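Local coordinates for polar amino acid ABC uptake transporter substrate binding protein (Streptococcus thermophilus LMG 18311, PDB 3HV1), which probably binds a polar amino acid outside the membrane and delivers it to an ABC uptake transporter, at residues A[22-27]-A[79-84]; A[42-47]-A[244-249]; A[112-117]-A[169-174]. All blocks are in the same frame, centred on the assembly; numbering follows the deposited sequence.

In the fold
Contacts 1 and 3 both involve the mixed sheet but lie on opposite sides of the chain's centre, about 41 Å apart between centres; contact 2 lies closer to the middle. Contact 1 is a buried strand pairing, held by backbone hydrogen bonds and one carboxylate. Contact 2, also buried, relies on aromatic rings and a glycine-containing backbone, with no hydrogen bond between its segments. Contact 3 runs from a buried leucine to a partly exposed strand lysine that reaches the end of a helix. Helix 46-56, which begins in contact 2, also packs on contact 1; F27 touches Y43 across them. Chemistry follows place: backbone pairing in a sheet, aromatic packing between helix ends, mixed contact between strand and helix.

Contact 1 (A[22-27]-A[79-84]); sequences KIKIGF and GTIDLI
I23, K24, I25 and G26 meet residues 80–84 where strand 22-27 pairs in parallel with the short strand 83-84, in the sheet of a type 2 periplasmic-binding-protein fold. The tight part starts at D82. With CG anti to its carbonyl carbon (chi1 -57°), the side chain turns OD2 onto the backbone N of K24 at 2.9 Å; the N-H meets the anti side of the carboxylate, 22° out of its plane. The K24 carbonyl answers by accepting from D82 N at 2.8 Å, so one residue is gripped at both its N-H and its C=O; a weak bond from L83 N reaches the same oxygen. R216 forms a salt bridge with D82 OD1, leaving the two carboxylate oxygens with different partners and probably stabilising its negative charge.

The looser margin is formed by K24 and T80, both partly exposed: with CG anti to the backbone N (chi1 -178°) and the chain extended to CD, the lysine lays CD by the T80 carbonyl oxygen before bending at chi3.

Back in the buried part, L83 CD1 touches both isoleucine tips, 3.9 Å from I23 CD1 and 4.0 Å from I25 CD1, with F55 of helix 46-56 and L222 of helix 220-236 adding to this packing. I81 CG2 lies 3.9 Å from G26 CA, and G26 N donates to L83 O at 2.9 Å, nearly along the C=O axis.

Contact 2 (A[42-47]-A[244-249]); sequences SYIGFD and NKWFGE
W246 receives the backbone of G45 and F46 on one face of its indole, and CH-pi contact is the chief interaction. G45 CA sits 3.7 Å from the centroid of the six-membered ring, while F46 CA stands almost straight above the five-membered ring, 8° off its normal. The peptide between them therefore lies across the indole, with F46 N 3.6 Å above the plane and over its centre. G45 is the N-cap residue of helix 46-56; its backbone angles would press a CB against the I44 carbonyl oxygen, which calls for glycine.

Aromatic contacts extend this packing. F46 has CG anti to its backbone N (chi1 175°), which carries the ring past the indole to F247; F247 CE2 comes over one face of it, 3.6 Å from F46 CD1. The two phenyl planes meet at 51°, an oblique pairing, and W246 CD1 lies near the plane of the F46 ring at its edge.

Aliphatic contact is slighter: I44 CD1 touches the indole rim at W246 CH2, 4.2 Å away. As for polar groups, W246 NE1 donates to D49, whose carboxylate also pairs with K245, so the indole is fixed at its edge as well as covered on a face. The arrangement is an aromatic cluster of F46, W246 and F247, joining the start of helix 46-56 to the end of helix 238-247.

Contact 3 (A[112-117]-A[169-174]); sequences VTKKSS and IDLNSG
L171 is the first residue of the helical segment 169-174 to meet strand 112-114, and it does so with its branched tip. Its CG is anti to the backbone N (chi1 -175°), which brings the methyls to the strand: CD2 lies 3.8 Å from the V112 carbonyl oxygen and 3.9 Å from V112 CG1, the two side chains crossing at about a right angle. A186 and L190 of helix 183-192 also pack on V112.

The L171 carbonyl then borders the lysine chain of K114, whose CD is 3.6 Å from that oxygen. At N172 the contact turns polar. The K114 chain, bent at chi3, takes NZ to the N172 backbone oxygen at 2.9 Å, approaching from above the carbonyl plane, 39° out of it. The ammonium group thus sits by the C-terminal end of the helix, where the helix dipole would be expected to favour a positive charge. N172 OD1 is hydrogen-bonded instead to the Y199 hydroxyl.

The axes of strand 112-114 and helix 169-173 come within 8.6 Å at their closest, their directions 38° apart, the layered packing of helix on sheet found in the alpha/beta lobes of type 2 periplasmic binding proteins.

Contact 1 (A[22-27]-A[79-84])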
loop_
_atom_site.group_PDB
_atom_site.type_symbol
_atom_site.label_atom_id
_atom_site.label_comp_id
_atom_site.label_asym_id
_atom_site.label_seq_id
_atom_site.Cartn_x
_atom_site.Cartn_y
_atom_site.Cartn_z
ATOM N N LYS A 22 12.197 26.778 0.091
ATOM C CA LYS A 22 11.653 26.679 -1.254
ATOM C C LYS A 22 11.805 25.289 -1.838
ATOM O O LYS A 22 12.770 24.578 -1.557
ATOM C CB LYS A 22 12.372 27.638 -2.208
ATOM C CG LYS A 22 12.197 29.114 -1.960
ATOM C CD LYS A 22 12.906 29.883 -3.081
ATOM C CE LYS A 22 12.793 31.389 -2.923
ATOM N NZ LYS A 22 13.469 32.094 -4.054
ATOM N N ILE A 23 10.852 24.925 -2.684
ATOM C CA ILE A 23 10.872 23.650 -3.374
ATOM C C ILE A 23 10.102 23.912 -4.657
ATOM O O ILE A 23 9.146 24.679 -4.648
ATOM C CB ILE A 23 10.186 22.549 -2.553
ATOM C CG1 ILE A 23 10.399 21.200 -3.238
ATOM C CG2 ILE A 23 8.690 22.871 -2.392
ATOM C CD1 ILE A 23 10.352 20.015 -2.287
ATOM N N LYS A 24 10.526 23.301 -5.758
ATOM C CA LYS A 24 9.861 23.507 -7.043
ATOM C C LYS A 24 9.114 22.247 -7.455
ATOM O O LYS A 24 9.658 21.148 -7.413
ATOM C CB LYS A 24 10.886 23.899 -8.125
ATOM C CG LYS A 24 10.268 24.176 -9.498
ATOM C CD LYS A 24 11.270 24.778 -10.507
ATOM C CE LYS A 24 11.556 26.244 -10.217
ATOM N NZ LYS A 24 12.281 26.939 -11.326
ATOM N N ILE A 25 7.859 22.418 -7.850
ATOM C CA ILE A 25 7.027 21.295 -8.251
ATOM C C ILE A 25 6.528 21.457 -9.677
ATOM O O ILE A 25 6.011 22.512 -10.056
ATOM C CB ILE A 25 5.816 21.152 -7.297
ATOM C CG1 ILE A 25 6.327 21.071 -5.850
ATOM C CG2 ILE A 25 5.001 19.908 -7.671
ATOM C CD1 ILE A 25 5.228 20.923 -4.806
ATOM N N GLY A 26 6.699 20.403 -10.466
ATOM C CA GLY A 26 6.267 20.441 -11.847
ATOM C C GLY A 26 4.891 19.839 -12.030
ATOM O O GLY A 26 4.552 18.848 -11.385
ATOM N N PHE A 27 4.105 20.431 -12.919
ATOM C CA PHE A 27 2.759 19.944 -13.186
ATOM C C PHE A 27 2.352 20.220 -14.622
ATOM O O PHE A 27 2.939 21.062 -15.291
ATOM C CB PHE A 27 1.759 20.620 -12.243
ATOM C CG PHE A 27 1.520 22.078 -12.547
ATOM C CD1 PHE A 27 0.298 22.503 -13.059
ATOM C CD2 PHE A 27 2.516 23.023 -12.327
ATOM C CE1 PHE A 27 0.072 23.845 -13.348
ATOM C CE2 PHE A 27 2.302 24.362 -12.612
ATOM C CZ PHE A 27 1.076 24.775 -13.125
ATOM N N GLY A 79 16.925 18.133 -12.315
ATOM C CA GLY A 79 16.946 19.098 -11.235
ATOM C C GLY A 79 16.158 20.345 -11.579
ATOM O O GLY A 79 16.203 21.327 -10.840
ATOM N N THR A 80 15.448 20.308 -12.703
ATOM C CA THR A 80 14.634 21.433 -13.147
ATOM C C THR A 80 13.409 21.562 -12.236
ATOM O O THR A 80 12.799 22.627 -12.140
ATOM C CB THR A 80 14.163 21.239 -14.602
ATOM O OG1 THR A 80 15.287 20.914 -15.427
ATOM C CG2 THR A 80 13.531 22.515 -15.120
ATOM N N ILE A 81 13.045 20.451 -11.600
ATOM C CA ILE A 81 11.934 20.409 -10.648
ATOM C C ILE A 81 12.356 19.448 -9.550
ATOM O O ILE A 81 13.260 18.633 -9.740
ATOM C CB ILE A 81 10.606 19.904 -11.270
ATOM C CG1 ILE A 81 10.769 18.468 -11.782
ATOM C CG2 ILE A 81 10.135 20.873 -12.339
ATOM C CD1 ILE A 81 9.525 17.918 -12.487
ATOM N N ASP A 82 11.700 19.548 -8.401
ATOM C CA ASP A 82 12.030 18.703 -7.268
ATOM C C ASP A 82 10.978 17.616 -7.015
ATOM O O ASP A 82 11.245 16.625 -6.344
ATOM C CB ASP A 82 12.189 19.572 -6.016
ATOM C CG ASP A 82 13.249 20.658 -6.189
ATOM O OD1 ASP A 82 14.353 20.329 -6.681
ATOM O OD2 ASP A 82 12.977 21.825 -5.824
ATOM N N LEU A 83 9.787 17.814 -7.566
ATOM C CA LEU A 83 8.693 16.873 -7.387
ATOM C C LEU A 83 7.750 16.902 -8.567
ATOM O O LEU A 83 7.558 17.940 -9.185
ATOM C CB LEU A 83 7.874 17.232 -6.146
ATOM C CG LEU A 83 8.512 17.233 -4.760
ATOM C CD1 LEU A 83 7.522 17.823 -3.759
ATOM C CD2 LEU A 83 8.896 15.825 -4.379
ATOM N N ILE A 84 7.173 15.744 -8.865
ATOM C CA ILE A 84 6.184 15.600 -9.918
ATOM C C ILE A 84 4.902 15.390 -9.099
ATOM O O ILE A 84 4.724 14.343 -8.478
ATOM C CB ILE A 84 6.447 14.347 -10.773
ATOM C CG1 ILE A 84 7.797 14.471 -11.486
ATOM C CG2 ILE A 84 5.340 14.171 -11.796
ATOM C CD1 ILE A 84 8.123 13.269 -12.360
#

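Contact 2 (A[42-47]-A[244-249])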
loop_
_atom_site.group_PDB
_atom_site.type_symbol
_atom_site.label_atom_id
_atom_site.label_comp_id
_atom_site.label_asym_id
_atom_site.label_seq_id
_atom_site.Cartn_x
_atom_site.Cartn_y
_atom_site.Cartn_z
ATOM N N SER A 42 -3.774 32.163 -13.337
ATOM C CA SER A 42 -3.398 31.563 -12.062
ATOM C C SER A 42 -3.319 30.039 -12.161
ATOM O O SER A 42 -3.881 29.444 -13.077
ATOM C CB SER A 42 -4.419 31.941 -10.990
ATOM O OG SER A 42 -5.694 31.395 -11.292
ATOM N N TYR A 43 -2.601 29.416 -11.227
ATOM C CA TYR A 43 -2.490 27.959 -11.176
ATOM C C TYR A 43 -3.306 27.518 -9.974
ATOM O O TYR A 43 -3.062 27.968 -8.856
ATOM C CB TYR A 43 -1.049 27.497 -10.971
ATOM C CG TYR A 43 -0.096 27.820 -12.095
ATOM C CD1 TYR A 43 -0.542 27.953 -13.412
ATOM C CD2 TYR A 43 1.265 27.955 -11.845
ATOM C CE1 TYR A 43 0.353 28.220 -14.451
ATOM C CE2 TYR A 43 2.165 28.212 -12.869
ATOM C CZ TYR A 43 1.707 28.344 -14.166
ATOM O OH TYR A 43 2.616 28.583 -15.165
ATOM N N ILE A 44 -4.268 26.632 -10.201
ATOM C CA ILE A 44 -5.125 26.161 -9.128
ATOM C C ILE A 44 -5.406 24.675 -9.278
ATOM O O ILE A 44 -5.165 24.098 -10.330
ATOM C CB ILE A 44 -6.483 26.899 -9.130
ATOM C CG1 ILE A 44 -7.185 26.675 -10.476
ATOM C CG2 ILE A 44 -6.282 28.399 -8.876
ATOM C CD1 ILE A 44 -8.615 27.133 -10.499
ATOM N N GLY A 45 -5.915 24.050 -8.221
ATOM C CA GLY A 45 -6.227 22.636 -8.327
ATOM C C GLY A 45 -6.121 21.921 -7.000
ATOM O O GLY A 45 -5.583 22.472 -6.041
ATOM N N PHE A 46 -6.637 20.700 -6.942
ATOM C CA PHE A 46 -6.575 19.930 -5.708
ATOM C C PHE A 46 -5.128 19.727 -5.270
ATOM O O PHE A 46 -4.788 19.958 -4.113
ATOM C CB PHE A 46 -7.233 18.555 -5.881
ATOM C CG PHE A 46 -7.093 17.670 -4.671
ATOM C CD1 PHE A 46 -7.852 17.910 -3.531
ATOM C CD2 PHE A 46 -6.187 16.607 -4.664
ATOM C CE1 PHE A 46 -7.712 17.105 -2.397
ATOM C CE2 PHE A 46 -6.037 15.791 -3.525
ATOM C CZ PHE A 46 -6.805 16.046 -2.393
ATOM N N ASP A 47 -4.282 19.284 -6.196
ATOM C CA ASP A 47 -2.883 19.032 -5.882
ATOM C C ASP A 47 -2.145 20.298 -5.465
ATOM O O ASP A 47 -1.285 20.256 -4.591
ATOM C CB ASP A 47 -2.166 18.366 -7.064
ATOM C CG ASP A 47 -2.420 16.884 -7.128
ATOM O OD1 ASP A 47 -2.657 16.281 -6.057
ATOM O OD2 ASP A 47 -2.367 16.311 -8.241
ATOM N N ASN A 244 -12.968 18.447 0.404
ATOM C CA ASN A 244 -14.361 18.860 0.236
ATOM C C ASN A 244 -14.493 19.999 -0.772
ATOM O O ASN A 244 -15.437 20.035 -1.571
ATOM C CB ASN A 244 -14.971 19.284 1.583
ATOM C CG ASN A 244 -16.428 19.718 1.456
ATOM O OD1 ASN A 244 -16.734 20.912 1.420
ATOM N ND2 ASN A 244 -17.332 18.745 1.374
ATOM N N LYS A 245 -13.554 20.936 -0.733
ATOM C CA LYS A 245 -13.588 22.066 -1.654
ATOM C C LYS A 245 -13.586 21.617 -3.116
ATOM O O LYS A 245 -14.354 22.121 -3.949
ATOM C CB LYS A 245 -12.380 22.975 -1.421
ATOM C CG LYS A 245 -12.182 24.017 -2.516
ATOM C CD LYS A 245 -10.889 24.799 -2.317
ATOM C CE LYS A 245 -10.607 25.727 -3.492
ATOM N NZ LYS A 245 -9.299 26.449 -3.315
ATOM N N TRP A 246 -12.726 20.659 -3.425
ATOM C CA TRP A 246 -12.597 20.181 -4.790
ATOM C C TRP A 246 -13.532 19.065 -5.226
ATOM O O TRP A 246 -14.017 19.077 -6.359
ATOM C CB TRP A 246 -11.144 19.760 -5.040
ATOM C CG TRP A 246 -10.231 20.931 -5.076
ATOM C CD1 TRP A 246 -9.508 21.453 -4.040
ATOM C CD2 TRP A 246 -10.056 21.820 -6.176
ATOM N NE1 TRP A 246 -8.895 22.628 -4.428
ATOM C CE2 TRP A 246 -9.218 22.872 -5.739
ATOM C CE3 TRP A 246 -10.532 21.832 -7.497
ATOM C CZ2 TRP A 246 -8.847 23.925 -6.577
ATOM C CZ3 TRP A 246 -10.161 22.877 -8.328
ATOM C CH2 TRP A 246 -9.327 23.911 -7.868
ATOM N N PHE A 247 -13.797 18.119 -4.327
ATOM C CA PHE A 247 -14.618 16.960 -4.655
ATOM C C PHE A 247 -15.936 16.773 -3.898
ATOM O O PHE A 247 -16.709 15.885 -4.230
ATOM C CB PHE A 247 -13.768 15.695 -4.503
ATOM C CG PHE A 247 -12.477 15.739 -5.279
ATOM C CD1 PHE A 247 -12.491 15.856 -6.669
ATOM C CD2 PHE A 247 -11.247 15.695 -4.621
ATOM C CE1 PHE A 247 -11.299 15.932 -7.396
ATOM C CE2 PHE A 247 -10.047 15.772 -5.341
ATOM C CZ PHE A 247 -10.073 15.890 -6.729
ATOM N N GLY A 248 -16.193 17.583 -2.877
ATOM C CA GLY A 248 -17.443 17.432 -2.145
ATOM C C GLY A 248 -17.496 16.202 -1.255
ATOM O O GLY A 248 -18.559 15.827 -0.753
ATOM N N GLU A 249 -16.350 15.560 -1.073
ATOM C CA GLU A 249 -16.249 14.395 -0.215
ATOM C C GLU A 249 -14.794 14.205 0.212
ATOM O O GLU A 249 -13.899 14.877 -0.295
ATOM C CB GLU A 249 -16.788 13.136 -0.917
ATOM C CG GLU A 249 -15.915 12.530 -1.989
ATOM C CD GLU A 249 -16.513 11.236 -2.541
ATOM O OE1 GLU A 249 -17.587 11.298 -3.175
ATOM O OE2 GLU A 249 -15.918 10.156 -2.329
#

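Contact 3 (A[112-117]-A[169-174])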
loop_
_atom_site.group_PDB
_atom_site.type_symbol
_atom_site.label_atom_id
_atom_site.label_comp_id
_atom_site.label_asym_id
_atom_site.label_seq_id
_atom_site.Cartn_x
_atom_site.Cartn_y
_atom_site.Cartn_z
ATOM N N VAL A 112 -22.420 7.374 -12.494
ATOM C CA VAL A 112 -23.189 8.486 -11.961
ATOM C C VAL A 112 -24.634 8.418 -12.426
ATOM O O VAL A 112 -24.912 8.224 -13.609
ATOM C CB VAL A 112 -22.589 9.832 -12.411
ATOM C CG1 VAL A 112 -23.419 10.997 -11.871
ATOM C CG2 VAL A 112 -21.149 9.921 -11.948
ATOM N N THR A 113 -25.554 8.553 -11.484
ATOM C CA THR A 113 -26.957 8.537 -11.838
ATOM C C THR A 113 -27.630 9.573 -10.969
ATOM O O THR A 113 -27.092 9.963 -9.931
ATOM C CB THR A 113 -27.626 7.171 -11.571
ATOM O OG1 THR A 113 -27.642 6.916 -10.162
ATOM C CG2 THR A 113 -26.885 6.059 -12.293
ATOM N N LYS A 114 -28.789 10.049 -11.407
ATOM C CA LYS A 114 -29.519 11.021 -10.612
ATOM C C LYS A 114 -30.148 10.233 -9.470
ATOM O O LYS A 114 -30.587 9.101 -9.671
ATOM C CB LYS A 114 -30.621 11.687 -11.437
ATOM C CG LYS A 114 -30.133 12.501 -12.617
ATOM C CD LYS A 114 -31.196 13.497 -13.079
ATOM C CE LYS A 114 -32.473 12.810 -13.561
ATOM N NZ LYS A 114 -33.510 13.818 -13.947
ATOM N N LYS A 115 -30.185 10.811 -8.275
ATOM C CA LYS A 115 -30.796 10.112 -7.154
ATOM C C LYS A 115 -32.271 9.851 -7.457
ATOM O O LYS A 115 -32.840 8.865 -6.987
ATOM C CB LYS A 115 -30.662 10.920 -5.862
ATOM C CG LYS A 115 -29.270 10.827 -5.224
ATOM C CD LYS A 115 -29.199 11.572 -3.894
ATOM C CE LYS A 115 -27.780 11.571 -3.312
ATOM N NZ LYS A 115 -27.305 10.196 -2.998
ATOM N N SER A 116 -32.872 10.729 -8.260
ATOM C CA SER A 116 -34.284 10.608 -8.630
ATOM C C SER A 116 -34.547 9.415 -9.547
ATOM O O SER A 116 -35.695 9.032 -9.744
ATOM C CB SER A 116 -34.770 11.893 -9.324
ATOM O OG SER A 116 -34.137 12.068 -10.581
ATOM N N SER A 117 -33.494 8.833 -10.112
ATOM C CA SER A 117 -33.660 7.688 -11.002
ATOM C C SER A 117 -33.939 6.398 -10.252
ATOM O O SER A 117 -34.510 5.461 -10.815
ATOM C CB SER A 117 -32.411 7.466 -11.857
ATOM O OG SER A 117 -31.373 6.867 -11.094
ATOM N N ILE A 169 -26.056 16.980 -19.384
ATOM C CA ILE A 169 -27.323 17.516 -19.870
ATOM C C ILE A 169 -28.274 16.359 -20.134
ATOM O O ILE A 169 -29.420 16.373 -19.697
ATOM C CB ILE A 169 -27.127 18.332 -21.175
ATOM C CG1 ILE A 169 -26.433 19.657 -20.850
ATOM C CG2 ILE A 169 -28.477 18.576 -21.853
ATOM C CD1 ILE A 169 -26.063 20.490 -22.060
ATOM N N ASP A 170 -27.790 15.344 -20.838
ATOM C CA ASP A 170 -28.617 14.191 -21.146
ATOM C C ASP A 170 -28.958 13.353 -19.915
ATOM O O ASP A 170 -30.025 12.743 -19.855
ATOM C CB ASP A 170 -27.937 13.328 -22.209
ATOM C CG ASP A 170 -28.029 13.944 -23.604
ATOM O OD1 ASP A 170 -28.492 15.098 -23.724
ATOM O OD2 ASP A 170 -27.633 13.267 -24.572
ATOM N N LEU A 171 -28.057 13.310 -18.937
ATOM C CA LEU A 171 -28.344 12.547 -17.724
ATOM C C LEU A 171 -29.451 13.285 -16.974
ATOM O O LEU A 171 -30.357 12.659 -16.442
ATOM C CB LEU A 171 -27.102 12.426 -16.824
ATOM C CG LEU A 171 -27.246 11.535 -15.581
ATOM C CD1 LEU A 171 -27.364 10.067 -16.009
ATOM C CD2 LEU A 171 -26.041 11.703 -14.659
ATOM N N ASN A 172 -29.375 14.617 -16.942
ATOM C CA ASN A 172 -30.382 15.423 -16.243
ATOM C C ASN A 172 -31.768 15.366 -16.882
ATOM O O ASN A 172 -32.781 15.424 -16.186
ATOM C CB ASN A 172 -29.930 16.890 -16.148
ATOM C CG ASN A 172 -28.727 17.066 -15.246
ATOM O OD1 ASN A 172 -28.524 16.276 -14.323
ATOM N ND2 ASN A 172 -27.931 18.105 -15.493
ATOM N N SER A 173 -31.807 15.248 -18.208
ATOM C CA SER A 173 -33.069 15.201 -18.940
ATOM C C SER A 173 -33.655 13.796 -18.997
ATOM O O SER A 173 -34.819 13.622 -19.353
ATOM C CB SER A 173 -32.867 15.697 -20.373
ATOM O OG SER A 173 -32.229 14.696 -21.147
ATOM N N GLY A 174 -32.845 12.795 -18.662
ATOM C CA GLY A 174 -33.320 11.424 -18.700
ATOM C C GLY A 174 -32.936 10.708 -19.980
ATOM O O GLY A 174 -33.211 9.521 -20.141
#